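Local coordinates for proximal thread matrix protein 1 (Mytilus galloprovincialis, PDB 4CN9) that probably binds collagen in the matrix of the mussel byssus through paired von Willebrand factor type A domains, and carries zinc in a MIDAS motif, at residues K218-L222 / L236-L240. Residues are numbered along the deposited sequence; the frame is centred on the assembly and turned at random.
Sequences KNYVL and LVIDL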
loop_
_atom_site.group_PDB
_atom_site.type_symbol
_atom_site.label_atom_id
_atom_site.label_comp_id
_atom_site.label_asym_id
_atom_site.label_seq_id
_atom_site.Cartn_x
_atom_site.Cartn_y
_atom_site.Cartn_z
ATOM N N LYS A 218 -1.337 3.908 -0.616
ATOM C CA LYS A 218 -1.505 5.359 -0.669
ATOM C C LYS A 218 -0.881 6.083 0.518
ATOM O O LYS A 218 -0.364 7.187 0.354
ATOM C CB LYS A 218 -2.982 5.733 -0.759
ATOM C CG LYS A 218 -3.645 5.342 -2.056
ATOM C CD LYS A 218 -5.155 5.583 -1.938
ATOM C CE LYS A 218 -5.887 5.231 -3.212
ATOM N NZ LYS A 218 -7.364 5.239 -2.984
ATOM N N ASN A 219 -0.913 5.492 1.707
ATOM C CA ASN A 219 -0.287 6.172 2.837
ATOM C C ASN A 219 1.220 5.962 2.959
ATOM O O ASN A 219 1.819 6.414 3.922
ATOM C CB ASN A 219 -0.999 5.930 4.173
ATOM C CG ASN A 219 -1.286 4.479 4.448
ATOM O OD1 ASN A 219 -0.572 3.575 3.997
ATOM N ND2 ASN A 219 -2.352 4.241 5.225
ATOM N N TYR A 220 1.830 5.314 1.967
ATOM C CA TYR A 220 3.287 5.304 1.846
ATOM C C TYR A 220 3.785 6.467 0.978
ATOM O O TYR A 220 4.964 6.508 0.585
ATOM C CB TYR A 220 3.755 3.980 1.243
ATOM C CG TYR A 220 3.678 2.804 2.186
ATOM C CD1 TYR A 220 2.464 2.410 2.748
ATOM C CD2 TYR A 220 4.811 2.070 2.494
ATOM C CE1 TYR A 220 2.394 1.331 3.603
ATOM C CE2 TYR A 220 4.752 0.980 3.361
ATOM C CZ TYR A 220 3.542 0.610 3.897
ATOM O OH TYR A 220 3.480 -0.476 4.743
ATOM N N VAL A 221 2.888 7.395 0.653
ATOM C CA VAL A 221 3.249 8.618 -0.056
ATOM C C VAL A 221 3.302 9.771 0.935
ATOM O O VAL A 221 2.334 10.021 1.654
ATOM C CB VAL A 221 2.235 8.983 -1.140
ATOM C CG1 VAL A 221 2.625 10.325 -1.794
ATOM C CG2 VAL A 221 2.136 7.875 -2.187
ATOM N N LEU A 222 4.440 10.453 0.987
ATOM C CA LEU A 222 4.609 11.614 1.854
ATOM C C LEU A 222 4.879 12.847 0.996
ATOM O O LEU A 222 5.554 12.765 -0.029
ATOM C CB LEU A 222 5.754 11.379 2.824
ATOM C CG LEU A 222 5.611 10.127 3.692
ATOM C CD1 LEU A 222 6.866 9.911 4.470
ATOM C CD2 LEU A 222 4.414 10.223 4.614
ATOM N N LEU A 236 8.209 9.761 9.885
ATOM C CA LEU A 236 7.213 9.085 9.063
ATOM C C LEU A 236 7.840 8.083 8.085
ATOM O O LEU A 236 7.318 6.992 7.881
ATOM C CB LEU A 236 6.402 10.121 8.284
ATOM C CG LEU A 236 5.493 11.022 9.124
ATOM C CD1 LEU A 236 4.888 12.141 8.284
ATOM C CD2 LEU A 236 4.393 10.204 9.768
ATOM N N VAL A 237 8.957 8.458 7.474
ATOM C CA VAL A 237 9.610 7.587 6.520
ATOM C C VAL A 237 10.169 6.365 7.218
ATOM O O VAL A 237 10.033 5.253 6.728
ATOM C CB VAL A 237 10.719 8.324 5.739
ATOM C CG1 VAL A 237 11.537 7.354 4.908
ATOM C CG2 VAL A 237 10.111 9.396 4.849
ATOM N N ILE A 238 10.796 6.563 8.372
ATOM C CA ILE A 238 11.350 5.455 9.118
ATOM C C ILE A 238 10.238 4.525 9.610
ATOM O O ILE A 238 10.404 3.313 9.613
ATOM C CB ILE A 238 12.175 5.941 10.327
ATOM C CG1 ILE A 238 13.333 6.829 9.858
ATOM C CG2 ILE A 238 12.671 4.755 11.136
ATOM C CD1 ILE A 238 14.210 6.212 8.778
ATOM N N ASP A 239 9.115 5.105 10.030
ATOM C CA ASP A 239 7.972 4.316 10.490
ATOM C C ASP A 239 7.460 3.404 9.389
ATOM O O ASP A 239 7.148 2.244 9.641
ATOM C CB ASP A 239 6.831 5.224 10.960
ATOM C CG ASP A 239 7.122 5.885 12.298
ATOM O OD1 ASP A 239 8.060 5.440 12.991
ATOM O OD2 ASP A 239 6.410 6.845 12.653
ATOM N N LEU A 240 7.360 3.941 8.173
ATOM C CA LEU A 240 6.918 3.146 7.020
ATOM C C LEU A 240 7.974 2.137 6.581
ATOM O O LEU A 240 7.641 1.014 6.186
ATOM C CB LEU A 240 6.557 4.059 5.848
ATOM C CG LEU A 240 5.376 5.009 6.034
ATOM C CD1 LEU A 240 5.440 6.156 5.030
ATOM C CD2 LEU A 240 4.065 4.248 5.883
#
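One face of the Y220 ring is covered by L240: the methyl CD2 sits over the middle of the ring, 3.8 Å from its centroid and only 5° off the normal, a clean CH-pi contact. The L240 backbone O, raised from the ring plane on the same side as the methyl, comes 4.0 Å from Y220 CE2. This is where, in the first von Willebrand factor type A domain, the outermost strand 221-224 of the central mixed sheet meets the helix 234-241, which packs against that sheet. Y220 itself belongs to the 3-10 turn just before the strand; its CG stands anti to the carbonyl carbon (chi1 -74°), which swings the ring over to the helix although the CB bond does not aim there. The Y220 side chain also touches T196 and I198 of the neighbouring strand 195-202, and L240 rests on I198 too. With an alanine here, L240 CD2 would probably lose the ring face it rests on, and a gap would open between the 3-10 turn, the helix and strand 195-202.

The other methyl of L240 turns to the chain before the strand, with CD1 3.9 Å from Y220 CA. The peptide carbonyl of N219 lies close to both methyls, O to CD2 being 3.7 Å. No hydrogen bond joins the two segments; side chain to side chain, the contact is made of carbon. Two residues on from Y220, in the strand, L222 points toward the helix, its CD1 meeting L236, V237 and L240. That methyl lies 3.8 Å from L236 CB and presses tightly on V237, with L222 CD1 at 3.3 Å from V237 CG2.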